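Side-chain contacts in putative glucoamylase (Bacteroides uniformis, PDB 4GL3), which is a putative glucoamylase that probably hydrolyses glycosidic bonds in glucan or related carbohydrate chains: residues A[81-86]-A[152-157]; A[166-169]-A[173-176]; A[191-196]-A[272-277]; A[310-315]-A[375-380]. One frame throughout, in Å; residues are numbered along the deposited sequence.

Contact 1 (A[81-86]-A[152-157]); sequences RMLKIV and RGIINN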
loop_
_atom_site.group_PDB
_atom_site.type_symbol
_atom_site.label_atom_id
_atom_site.label_comp_id
_atom_site.label_asym_id
_atom_site.label_seq_id
_atom_site.Cartn_x
_atom_site.Cartn_y
_atom_site.Cartn_z
ATOM N N ARG A 81 12.921 2.357 -17.025
ATOM C CA ARG A 81 11.514 2.068 -16.721
ATOM C C ARG A 81 10.849 3.223 -15.940
ATOM O O ARG A 81 9.745 3.638 -16.260
ATOM C CB ARG A 81 11.390 0.766 -15.915
ATOM C CG ARG A 81 9.957 0.303 -15.579
ATOM C CD ARG A 81 9.134 -0.020 -16.818
ATOM N NE ARG A 81 9.713 -1.108 -17.601
ATOM C CZ ARG A 81 9.403 -2.396 -17.453
ATOM N NH1 ARG A 81 8.488 -2.805 -16.586
ATOM N NH2 ARG A 81 9.985 -3.284 -18.212
HETATM N N MSE A 82 11.505 3.695 -14.892
HETATM C CA MSE A 82 10.989 4.774 -14.089
HETATM C C MSE A 82 10.711 6.037 -14.935
HETATM O O MSE A 82 9.667 6.684 -14.766
HETATM C CB MSE A 82 11.971 5.119 -12.958
HETATM C CG MSE A 82 11.437 6.128 -11.945
HETATM SE SE MSE A 82 9.940 5.487 -10.899
HETATM C CE MSE A 82 10.686 3.745 -10.479
ATOM N N LEU A 83 11.632 6.385 -15.814
ATOM C CA LEU A 83 11.421 7.509 -16.726
ATOM C C LEU A 83 10.184 7.274 -17.607
ATOM O O LEU A 83 9.391 8.204 -17.777
ATOM C CB LEU A 83 12.683 7.850 -17.570
ATOM C CG LEU A 83 12.607 9.087 -18.505
ATOM C CD1 LEU A 83 12.183 10.340 -17.730
ATOM C CD2 LEU A 83 13.921 9.320 -19.247
ATOM N N LYS A 84 9.997 6.060 -18.133
ATOM C CA LYS A 84 8.811 5.742 -18.912
ATOM C C LYS A 84 7.519 6.004 -18.075
ATOM O O LYS A 84 6.568 6.618 -18.562
ATOM C CB LYS A 84 8.832 4.296 -19.445
ATOM C CG LYS A 84 7.604 3.869 -20.282
ATOM C CD LYS A 84 7.868 2.619 -21.134
ATOM C CE LYS A 84 7.818 1.374 -20.275
ATOM N NZ LYS A 84 8.143 0.070 -20.973
ATOM N N ILE A 85 7.519 5.556 -16.822
ATOM C CA ILE A 85 6.401 5.684 -15.953
ATOM C C ILE A 85 6.060 7.134 -15.682
ATOM O O ILE A 85 4.901 7.527 -15.851
ATOM C CB ILE A 85 6.611 4.938 -14.607
ATOM C CG1 ILE A 85 6.565 3.423 -14.815
ATOM C CG2 ILE A 85 5.554 5.339 -13.577
ATOM C CD1 ILE A 85 7.158 2.593 -13.650
ATOM N N VAL A 86 7.038 7.926 -15.273
ATOM C CA VAL A 86 6.752 9.311 -14.889
ATOM C C VAL A 86 6.471 10.192 -16.101
ATOM O O VAL A 86 5.644 11.135 -16.027
ATOM C CB VAL A 86 7.836 9.919 -13.939
ATOM C CG1 VAL A 86 7.983 9.033 -12.733
ATOM C CG2 VAL A 86 9.177 10.133 -14.615
ATOM N N ARG A 152 13.774 13.114 -11.632
ATOM C CA ARG A 152 13.576 14.011 -10.480
ATOM C C ARG A 152 12.770 15.251 -10.834
ATOM O O ARG A 152 11.909 15.668 -10.055
ATOM C CB ARG A 152 14.945 14.440 -9.864
ATOM C CG ARG A 152 15.675 13.304 -9.136
ATOM C CD ARG A 152 16.817 13.812 -8.276
ATOM N NE ARG A 152 17.704 14.758 -8.980
ATOM C CZ ARG A 152 18.666 14.420 -9.829
ATOM N NH1 ARG A 152 18.911 13.143 -10.121
ATOM N NH2 ARG A 152 19.409 15.367 -10.401
ATOM N N GLY A 153 13.078 15.857 -11.982
ATOM C CA GLY A 153 12.368 17.062 -12.469
ATOM C C GLY A 153 10.893 16.814 -12.686
ATOM O O GLY A 153 10.033 17.621 -12.263
ATOM N N ILE A 154 10.587 15.685 -13.332
ATOM C CA ILE A 154 9.219 15.354 -13.610
ATOM C C ILE A 154 8.504 15.090 -12.310
ATOM O O ILE A 154 7.403 15.582 -12.109
ATOM C CB ILE A 154 9.034 14.141 -14.570
ATOM C CG1 ILE A 154 9.471 14.524 -16.015
ATOM C CG2 ILE A 154 7.564 13.659 -14.542
ATOM C CD1 ILE A 154 9.554 13.351 -17.011
ATOM N N ILE A 155 9.112 14.315 -11.406
ATOM C CA ILE A 155 8.435 13.965 -10.142
ATOM C C ILE A 155 8.197 15.252 -9.335
ATOM O O ILE A 155 7.146 15.427 -8.775
ATOM C CB ILE A 155 9.233 12.937 -9.294
ATOM C CG1 ILE A 155 9.151 11.539 -9.941
ATOM C CG2 ILE A 155 8.729 12.918 -7.857
ATOM C CD1 ILE A 155 10.050 10.472 -9.343
ATOM N N ASN A 156 9.183 16.152 -9.295
ATOM C CA ASN A 156 9.014 17.339 -8.472
ATOM C C ASN A 156 7.847 18.191 -9.001
ATOM O O ASN A 156 7.098 18.728 -8.230
ATOM C CB ASN A 156 10.269 18.191 -8.414
ATOM C CG ASN A 156 10.196 19.230 -7.282
ATOM O OD1 ASN A 156 10.034 18.899 -6.087
ATOM N ND2 ASN A 156 10.283 20.451 -7.653
ATOM N N ASN A 157 7.734 18.307 -10.326
ATOM C CA ASN A 157 6.631 19.035 -10.941
ATOM C C ASN A 157 5.260 18.386 -10.680
ATOM O O ASN A 157 4.286 19.075 -10.330
ATOM C CB ASN A 157 6.898 19.192 -12.440
ATOM C CG ASN A 157 5.821 19.959 -13.136
ATOM O OD1 ASN A 157 5.001 19.365 -13.841
ATOM N ND2 ASN A 157 5.778 21.269 -12.912
#
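I154 and I155 of helix 146-161 pack on V86 and L83 of helix 75-90, in a largely helical chain whose family belongs to the six-hairpin clan, consistent with an (alpha/alpha)6 barrel. The two short segments run roughly parallel, at 33°, with axes 10.1 Å apart. The CG2 branch of I154 lies 3.8 Å from V86 CB and 3.5 Å from V86 O. That carbonyl also accepts a hydrogen bond from the S90 hydroxyl, so the methyl covers a polar atom already paired. The other branch of I154 is extended (chi2 171°) and carries CD1 up to L83, where the two side chains cross at about a right angle, CD1 to CD1 at 4.1 Å. I155 adds CG1, 3.9 Å from V86 CG1. L134 of helix 124-140 also meets V86, and H138 of that helix meets I155. An alanine in place of I154 would probably open a gap between the helices, leaving V86 CB and L83 CD1 without their methyl partners. No hydrogen bond or salt bridge joins the two segments. Their hold on each other rests on the fit of branched aliphatic groups and on the exclusion of water.

Contact 2 (A[166-169]-A[173-176]); sequences FFTQ and VMYW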
loop_
_atom_site.group_PDB
_atom_site.type_symbol
_atom_site.label_atom_id
_atom_site.label_comp_id
_atom_site.label_asym_id
_atom_site.label_seq_id
_atom_site.Cartn_x
_atom_site.Cartn_y
_atom_site.Cartn_z
ATOM N N PHE A 166 -7.590 21.447 -2.417
ATOM C CA PHE A 166 -8.845 21.460 -3.181
ATOM C C PHE A 166 -9.837 20.418 -2.635
ATOM O O PHE A 166 -11.035 20.657 -2.634
ATOM C CB PHE A 166 -8.538 21.190 -4.658
ATOM C CG PHE A 166 -9.758 21.083 -5.533
ATOM C CD1 PHE A 166 -10.458 22.242 -5.922
ATOM C CD2 PHE A 166 -10.256 19.852 -5.897
ATOM C CE1 PHE A 166 -11.568 22.139 -6.727
ATOM C CE2 PHE A 166 -11.396 19.756 -6.680
ATOM C CZ PHE A 166 -12.011 20.904 -7.108
ATOM N N PHE A 167 -9.319 19.263 -2.182
ATOM C CA PHE A 167 -10.132 18.153 -1.764
ATOM C C PHE A 167 -10.709 18.280 -0.371
ATOM O O PHE A 167 -11.424 17.361 0.108
ATOM C CB PHE A 167 -9.393 16.809 -2.007
ATOM C CG PHE A 167 -9.144 16.553 -3.452
ATOM C CD1 PHE A 167 -8.051 17.110 -4.107
ATOM C CD2 PHE A 167 -10.074 15.866 -4.207
ATOM C CE1 PHE A 167 -7.890 16.941 -5.480
ATOM C CE2 PHE A 167 -9.884 15.635 -5.530
ATOM C CZ PHE A 167 -8.785 16.182 -6.178
ATOM N N THR A 168 -10.421 19.396 0.293
ATOM C CA THR A 168 -11.086 19.721 1.513
ATOM C C THR A 168 -12.471 20.402 1.331
ATOM O O THR A 168 -13.235 20.518 2.320
ATOM C CB THR A 168 -10.258 20.627 2.440
ATOM O OG1 THR A 168 -10.118 21.924 1.865
ATOM C CG2 THR A 168 -8.905 20.019 2.790
ATOM N N GLN A 169 -12.787 20.878 0.113
ATOM C CA GLN A 169 -13.942 21.793 -0.085
ATOM C C GLN A 169 -13.959 22.958 0.922
ATOM O O GLN A 169 -15.003 23.449 1.271
ATOM C CB GLN A 169 -15.277 21.025 0.076
ATOM C CG GLN A 169 -15.397 19.771 -0.816
ATOM C CD GLN A 169 -16.814 19.212 -0.871
ATOM O OE1 GLN A 169 -17.734 19.907 -1.264
ATOM N NE2 GLN A 169 -16.991 17.967 -0.454
ATOM N N VAL A 173 -11.690 18.486 6.779
ATOM C CA VAL A 173 -11.618 17.061 6.497
ATOM C C VAL A 173 -11.250 17.000 5.006
ATOM O O VAL A 173 -11.365 17.993 4.269
ATOM C CB VAL A 173 -12.999 16.388 6.747
ATOM C CG1 VAL A 173 -14.027 16.898 5.751
ATOM C CG2 VAL A 173 -12.938 14.869 6.709
HETATM N N MSE A 174 -10.796 15.846 4.568
HETATM C CA MSE A 174 -10.469 15.617 3.138
HETATM C C MSE A 174 -11.434 14.599 2.564
HETATM O O MSE A 174 -11.910 13.729 3.293
HETATM C CB MSE A 174 -9.012 15.136 2.936
HETATM C CG MSE A 174 -7.980 16.151 3.394
HETATM SE SE MSE A 174 -6.175 15.429 3.343
HETATM C CE MSE A 174 -5.811 15.825 1.464
ATOM N N TYR A 175 -11.779 14.797 1.280
ATOM C CA TYR A 175 -12.686 13.964 0.537
ATOM C C TYR A 175 -11.879 13.092 -0.420
ATOM O O TYR A 175 -10.874 13.533 -0.984
ATOM C CB TYR A 175 -13.738 14.834 -0.225
ATOM C CG TYR A 175 -14.752 15.415 0.724
ATOM C CD1 TYR A 175 -14.471 16.602 1.438
ATOM C CD2 TYR A 175 -15.969 14.768 0.961
ATOM C CE1 TYR A 175 -15.375 17.125 2.342
ATOM C CE2 TYR A 175 -16.877 15.261 1.888
ATOM C CZ TYR A 175 -16.594 16.444 2.576
ATOM O OH TYR A 175 -17.479 16.932 3.501
ATOM N N TRP A 176 -12.381 11.874 -0.605
ATOM C CA TRP A 176 -11.716 10.788 -1.329
ATOM C C TRP A 176 -11.700 11.046 -2.860
ATOM O O TRP A 176 -10.701 10.755 -3.491
ATOM C CB TRP A 176 -12.393 9.451 -1.000
ATOM C CG TRP A 176 -11.671 8.168 -1.344
ATOM C CD1 TRP A 176 -11.159 7.768 -2.574
ATOM C CD2 TRP A 176 -11.424 7.092 -0.453
ATOM N NE1 TRP A 176 -10.611 6.526 -2.475
ATOM C CE2 TRP A 176 -10.746 6.086 -1.185
ATOM C CE3 TRP A 176 -11.721 6.876 0.878
ATOM C CZ2 TRP A 176 -10.314 4.890 -0.601
ATOM C CZ3 TRP A 176 -11.312 5.661 1.473
ATOM C CH2 TRP A 176 -10.616 4.693 0.726
#
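Y175 N donates to F167 O (2.8 Å, 153° at the hydrogen), tying 173-176 to the 3-10 segment 166-168. A second backbone approach sits beside it: T168 CA makes a CA-H...O contact with V173 O at 3.3 Å. Q169 is extended beyond CG (chi2 -167°), which carries its amide out to the Y175 ring. The two side chains cross at about a right angle, and Q169 NE2 stands 3.2 Å above the Y175 ring plane, over its centre. The amide and ring planes are 64° apart, so this is not a flat stack, but the NH2 group probably gains a weak attraction from the pi face. F167 O lies in plane at the edge of the same ring. The Y175 hydroxyl is held by Q171 OE1. T168 CG2 meets M174 CG at 4.0 Å, while T168 OG1 bonds N165 O and G170 N. A leucine in place of Y175 would probably lose the ring face under the Q169 amide and leave Q171 without its hydroxyl mate. The turn follows helix 146-161 and leads to strand 177-178. I124 of helix 124-140 meets F167 and M174, and V215 of helix 213-220 meets T168 and M174.

Contact 3 (A[191-196]-A[272-277]); sequences KGHNEC and EEQMKA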
loop_
_atom_site.group_PDB
_atom_site.type_symbol
_atom_site.label_atom_id
_atom_site.label_comp_id
_atom_site.label_asym_id
_atom_site.label_seq_id
_atom_site.Cartn_x
_atom_site.Cartn_y
_atom_site.Cartn_z
ATOM N N LYS A 191 -11.840 9.368 6.932
ATOM C CA LYS A 191 -11.891 9.376 8.392
ATOM C C LYS A 191 -11.008 8.235 8.894
ATOM O O LYS A 191 -10.962 7.182 8.278
ATOM C CB LYS A 191 -13.312 9.112 8.886
ATOM C CG LYS A 191 -14.343 10.110 8.445
ATOM C CD LYS A 191 -14.146 11.544 8.950
ATOM C CE LYS A 191 -14.600 11.774 10.357
ATOM N NZ LYS A 191 -14.360 13.187 10.832
ATOM N N GLY A 192 -10.267 8.479 9.959
ATOM C CA GLY A 192 -9.323 7.474 10.506
ATOM C C GLY A 192 -9.990 6.443 11.399
ATOM O O GLY A 192 -11.126 6.630 11.774
ATOM N N HIS A 193 -9.308 5.360 11.789
ATOM C CA HIS A 193 -7.939 5.020 11.371
ATOM C C HIS A 193 -8.029 3.818 10.433
ATOM O O HIS A 193 -8.327 2.703 10.864
ATOM C CB HIS A 193 -7.014 4.668 12.547
ATOM C CG HIS A 193 -5.613 4.362 12.107
ATOM N ND1 HIS A 193 -4.666 5.344 11.911
ATOM C CD2 HIS A 193 -5.027 3.194 11.748
ATOM C CE1 HIS A 193 -3.556 4.793 11.452
ATOM N NE2 HIS A 193 -3.740 3.485 11.368
ATOM N N ASN A 194 -7.820 4.084 9.155
ATOM C CA ASN A 194 -7.846 3.065 8.108
ATOM C C ASN A 194 -6.553 3.111 7.300
ATOM O O ASN A 194 -5.517 3.478 7.843
ATOM C CB ASN A 194 -9.116 3.198 7.253
ATOM C CG ASN A 194 -9.207 4.508 6.505
ATOM O OD1 ASN A 194 -8.265 5.277 6.440
ATOM N ND2 ASN A 194 -10.384 4.780 5.967
ATOM N N GLU A 195 -6.595 2.737 6.019
ATOM C CA GLU A 195 -5.400 2.710 5.185
ATOM C C GLU A 195 -4.968 4.063 4.667
ATOM O O GLU A 195 -3.912 4.133 4.044
ATOM C CB GLU A 195 -5.601 1.765 3.968
ATOM C CG GLU A 195 -6.513 2.332 2.852
ATOM C CD GLU A 195 -7.995 1.999 3.002
ATOM O OE1 GLU A 195 -8.511 2.011 4.134
ATOM O OE2 GLU A 195 -8.654 1.776 1.959
ATOM N N CYS A 196 -5.748 5.134 4.894
ATOM C CA CYS A 196 -5.506 6.403 4.188
ATOM C C CYS A 196 -4.684 7.462 4.932
ATOM O O CYS A 196 -4.738 8.621 4.574
ATOM C CB CYS A 196 -6.871 7.008 3.889
ATOM S SG CYS A 196 -7.976 5.944 2.976
ATOM N N GLU A 272 4.231 2.577 16.058
ATOM C CA GLU A 272 4.890 1.288 16.115
ATOM C C GLU A 272 4.049 0.293 16.943
ATOM O O GLU A 272 3.898 -0.877 16.562
ATOM C CB GLU A 272 6.285 1.417 16.727
ATOM C CG GLU A 272 7.100 0.135 16.636
ATOM C CD GLU A 272 8.567 0.337 17.057
ATOM O OE1 GLU A 272 8.973 1.472 17.431
ATOM O OE2 GLU A 272 9.303 -0.648 17.006
ATOM N N GLU A 273 3.550 0.753 18.080
ATOM C CA GLU A 273 2.634 -0.030 18.899
ATOM C C GLU A 273 1.374 -0.392 18.090
ATOM O O GLU A 273 0.919 -1.526 18.134
ATOM C CB GLU A 273 2.235 0.750 20.152
ATOM C CG GLU A 273 1.491 -0.091 21.176
ATOM C CD GLU A 273 0.855 0.712 22.333
ATOM O OE1 GLU A 273 0.904 1.976 22.363
ATOM O OE2 GLU A 273 0.274 0.057 23.234
ATOM N N GLN A 274 0.822 0.562 17.340
ATOM C CA GLN A 274 -0.388 0.313 16.565
ATOM C C GLN A 274 -0.171 -0.861 15.595
ATOM O O GLN A 274 -1.031 -1.768 15.497
ATOM C CB GLN A 274 -0.818 1.565 15.763
ATOM C CG GLN A 274 -2.019 1.343 14.814
ATOM C CD GLN A 274 -3.328 1.013 15.535
ATOM O OE1 GLN A 274 -3.462 1.257 16.745
ATOM N NE2 GLN A 274 -4.315 0.480 14.789
HETATM N N MSE A 275 0.953 -0.828 14.862
HETATM C CA MSE A 275 1.163 -1.792 13.764
HETATM C C MSE A 275 1.394 -3.192 14.364
HETATM O O MSE A 275 0.846 -4.187 13.871
HETATM C CB MSE A 275 2.333 -1.418 12.860
HETATM C CG MSE A 275 2.252 -0.088 12.187
HETATM SE SE MSE A 275 0.523 0.315 11.480
HETATM C CE MSE A 275 0.420 2.200 11.991
ATOM N N LYS A 276 2.163 -3.252 15.447
ATOM C CA LYS A 276 2.390 -4.501 16.162
ATOM C C LYS A 276 1.121 -5.053 16.774
ATOM O O LYS A 276 0.842 -6.231 16.633
ATOM C CB LYS A 276 3.462 -4.347 17.249
ATOM C CG LYS A 276 4.826 -4.061 16.645
ATOM C CD LYS A 276 5.989 -4.186 17.635
ATOM C CE LYS A 276 7.317 -4.124 16.866
ATOM N NZ LYS A 276 8.371 -3.439 17.657
ATOM N N ALA A 277 0.352 -4.201 17.451
ATOM C CA ALA A 277 -0.900 -4.620 18.101
ATOM C C ALA A 277 -1.861 -5.176 17.067
ATOM O O ALA A 277 -2.406 -6.255 17.241
ATOM C CB ALA A 277 -1.560 -3.459 18.885
#
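H193 has its ring anti to the backbone N (chi1 -178°), and Q274 starts the same way but bends at its second torsion (chi2 65°), which brings imidazole and amide side by side. A cis peptide bond precedes H193. The two side chains slide past each other in opposite directions, with H193 CD2 4.1 Å from Q274 NE2. Their planes stand 65° apart, and the amide nitrogen comes to the ring obliquely. The selenomethionine M275 adds its methyl, also oblique to the ring, with CE 4.4 Å from H193 NE2. These are loose van der Waals contacts. No hydrogen bond crosses between the segments.

Each side is held by its own bonds. Q274 OE1 accepts from L239 N, so this side chain of helix 271-288 is pinned to strand 235-239. The H193 side chain touches L239 as well, and also Y256. In the loop, N194 OD1 accepts from C196 N at 3.0 Å, an Asx turn just before helix 197-205. E195 OE2 makes a weak hydrogen bond to a TRS molecule, probably from the crystallisation liquor, consistent with a pocket beside this loop. H193 and Q274 are buried polar groups that meet without bonding to each other. The pair probably adds little directional force, and the Q274 amide is satisfied by partners outside it, among them L239 N.

Contact 4 (A[310-315]-A[375-380]); sequences KGYSAH and SYLAID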
loop_
_atom_site.group_PDB
_atom_site.type_symbol
_atom_site.label_atom_id
_atom_site.label_comp_id
_atom_site.label_asym_id
_atom_site.label_seq_id
_atom_site.Cartn_x
_atom_site.Cartn_y
_atom_site.Cartn_z
ATOM N N LYS A 310 -16.208 -16.948 -2.672
ATOM C CA LYS A 310 -17.543 -16.433 -2.961
ATOM C C LYS A 310 -17.484 -15.032 -3.564
ATOM O O LYS A 310 -18.503 -14.394 -3.758
ATOM C CB LYS A 310 -18.353 -16.358 -1.661
ATOM C CG LYS A 310 -18.523 -17.679 -0.897
ATOM C CD LYS A 310 -19.302 -18.717 -1.701
ATOM C CE LYS A 310 -20.246 -19.514 -0.800
ATOM N NZ LYS A 310 -20.442 -20.910 -1.272
ATOM N N GLY A 311 -16.287 -14.530 -3.828
ATOM C CA GLY A 311 -16.130 -13.185 -4.359
ATOM C C GLY A 311 -15.228 -12.346 -3.467
ATOM O O GLY A 311 -14.836 -12.779 -2.376
ATOM N N TYR A 312 -14.929 -11.131 -3.929
ATOM C CA TYR A 312 -14.008 -10.234 -3.251
ATOM C C TYR A 312 -14.679 -9.710 -2.001
ATOM O O TYR A 312 -15.857 -9.447 -2.015
ATOM C CB TYR A 312 -13.577 -9.102 -4.181
ATOM C CG TYR A 312 -12.514 -8.174 -3.635
ATOM C CD1 TYR A 312 -12.846 -7.099 -2.809
ATOM C CD2 TYR A 312 -11.170 -8.343 -3.980
ATOM C CE1 TYR A 312 -11.866 -6.271 -2.313
ATOM C CE2 TYR A 312 -10.185 -7.516 -3.488
ATOM C CZ TYR A 312 -10.527 -6.475 -2.656
ATOM O OH TYR A 312 -9.524 -5.624 -2.191
ATOM N N SER A 313 -13.941 -9.624 -0.904
ATOM C CA SER A 313 -14.463 -9.031 0.321
ATOM C C SER A 313 -13.345 -8.545 1.247
ATOM O O SER A 313 -12.221 -9.045 1.170
ATOM C CB SER A 313 -15.352 -10.034 1.047
ATOM O OG SER A 313 -16.118 -9.377 2.038
ATOM N N ALA A 314 -13.663 -7.568 2.106
ATOM C CA ALA A 314 -12.700 -6.961 3.037
ATOM C C ALA A 314 -12.604 -7.831 4.311
ATOM O O ALA A 314 -13.125 -7.498 5.399
ATOM C CB ALA A 314 -13.078 -5.503 3.331
ATOM N N HIS A 315 -11.940 -8.972 4.161
ATOM C CA HIS A 315 -11.906 -9.978 5.252
ATOM C C HIS A 315 -11.198 -9.379 6.470
ATOM O O HIS A 315 -10.243 -8.595 6.331
ATOM C CB HIS A 315 -11.202 -11.274 4.854
ATOM C CG HIS A 315 -11.630 -11.825 3.537
ATOM N ND1 HIS A 315 -10.854 -11.721 2.403
ATOM C CD2 HIS A 315 -12.768 -12.462 3.163
ATOM C CE1 HIS A 315 -11.502 -12.268 1.388
ATOM N NE2 HIS A 315 -12.665 -12.727 1.821
ATOM N N SER A 375 -5.764 -15.817 -9.059
ATOM C CA SER A 375 -5.370 -14.492 -9.411
ATOM C C SER A 375 -4.165 -14.005 -8.604
ATOM O O SER A 375 -3.812 -14.538 -7.549
ATOM C CB SER A 375 -6.539 -13.541 -9.086
ATOM O OG SER A 375 -6.924 -13.777 -7.750
ATOM N N TYR A 376 -3.578 -12.959 -9.137
ATOM C CA TYR A 376 -2.675 -12.048 -8.436
ATOM C C TYR A 376 -3.198 -10.615 -8.607
ATOM O O TYR A 376 -3.660 -10.244 -9.704
ATOM C CB TYR A 376 -1.286 -12.095 -9.074
ATOM C CG TYR A 376 -0.683 -13.443 -9.152
ATOM C CD1 TYR A 376 -0.932 -14.274 -10.214
ATOM C CD2 TYR A 376 0.132 -13.910 -8.112
ATOM C CE1 TYR A 376 -0.351 -15.544 -10.275
ATOM C CE2 TYR A 376 0.690 -15.161 -8.151
ATOM C CZ TYR A 376 0.448 -15.976 -9.227
ATOM O OH TYR A 376 1.022 -17.236 -9.248
ATOM N N LEU A 377 -3.106 -9.820 -7.552
ATOM C CA LEU A 377 -3.537 -8.420 -7.548
ATOM C C LEU A 377 -2.358 -7.511 -7.229
ATOM O O LEU A 377 -1.597 -7.774 -6.287
ATOM C CB LEU A 377 -4.630 -8.209 -6.494
ATOM C CG LEU A 377 -6.077 -8.536 -6.852
ATOM C CD1 LEU A 377 -6.233 -9.958 -7.357
ATOM C CD2 LEU A 377 -6.988 -8.291 -5.617
ATOM N N ALA A 378 -2.226 -6.414 -7.980
ATOM C CA ALA A 378 -1.180 -5.412 -7.691
ATOM C C ALA A 378 -1.149 -5.003 -6.231
ATOM O O ALA A 378 -0.068 -4.853 -5.639
ATOM C CB ALA A 378 -1.357 -4.141 -8.537
ATOM N N ILE A 379 -2.311 -4.698 -5.669
ATOM C CA ILE A 379 -2.323 -4.097 -4.325
ATOM C C ILE A 379 -2.003 -5.116 -3.209
ATOM O O ILE A 379 -1.701 -4.720 -2.119
ATOM C CB ILE A 379 -3.646 -3.325 -4.007
ATOM C CG1 ILE A 379 -4.852 -4.273 -4.039
ATOM C CG2 ILE A 379 -3.798 -2.088 -4.945
ATOM C CD1 ILE A 379 -6.239 -3.608 -3.862
ATOM N N ASP A 380 -2.078 -6.406 -3.500
ATOM C CA ASP A 380 -1.662 -7.473 -2.562
ATOM C C ASP A 380 -0.175 -7.891 -2.782
ATOM O O ASP A 380 0.556 -8.148 -1.816
ATOM C CB ASP A 380 -2.621 -8.654 -2.704
ATOM C CG ASP A 380 -4.100 -8.301 -2.242
ATOM O OD1 ASP A 380 -4.300 -7.331 -1.485
ATOM O OD2 ASP A 380 -5.057 -9.045 -2.586
HETATM O O HOH W 1 -7.130 -6.467 -2.023
#
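The van der Waals contacts are made by Y312 on one side and by L377 and I379 on the other. L377 CD2 lies at the edge of the Y312 ring, near its plane, 3.9 Å from CE2. The ring is met at its rim and not stacked upon. I379 sets a methyl beside the tyrosine hydroxyl, its CD1 4.2 Å from Y312 OH. Y312 reaches both because its ring is anti to the backbone N (chi1 -174°), which sends it across toward the start of the helix.

The polar part runs through water. One water donates to D380 OD1 at 3.0 Å and also bonds Y312 OH. The distance of 2.5 Å from the water oxygen to Y312 OH is short, and its value is doubtful. No direct hydrogen bond joins the segments. The other carboxylate oxygen, D380 OD2, lies close to D363 OD1.

Within 310-315, the short, weakly bonded strand 313-314 pairs antiparallel with strand 305-306. A305 and D307 touch Y312. G311 precedes the tyrosine with backbone angles that call for glycine, and A314 is the centre of an inverse gamma turn. On the other side, L377 holds the N-cap position of helix 378-393, and D380 N bonds L377 O at 3.1 Å.

A TRS molecule, probably from the crystallisation liquor, lies close to the exposed Y312 side chain, consistent with a pocket at this place.

Contacts 1, 2 and 3 are buried, while contact 4 is only partly so, with an exposed tyrosine. Helix 124-140 is touched by side chains from the first three. Contact 1 joins two helices mainly by aliphatic groups. Contact 2 folds a short turn on itself with a backbone bond and an amide over a ring. Contact 3 sets a loop against a helix with buried polar groups, and contact 4 joins a short strand to a helix start by an aliphatic touch at a ring edge and a bridging water. Contacts 2 and 3 touch, W176 packing on C196 and E195. Bound TRS lies near E195 of contact 3 and near Y312 of contact 4, two contacts whose centres are about 20 Å apart.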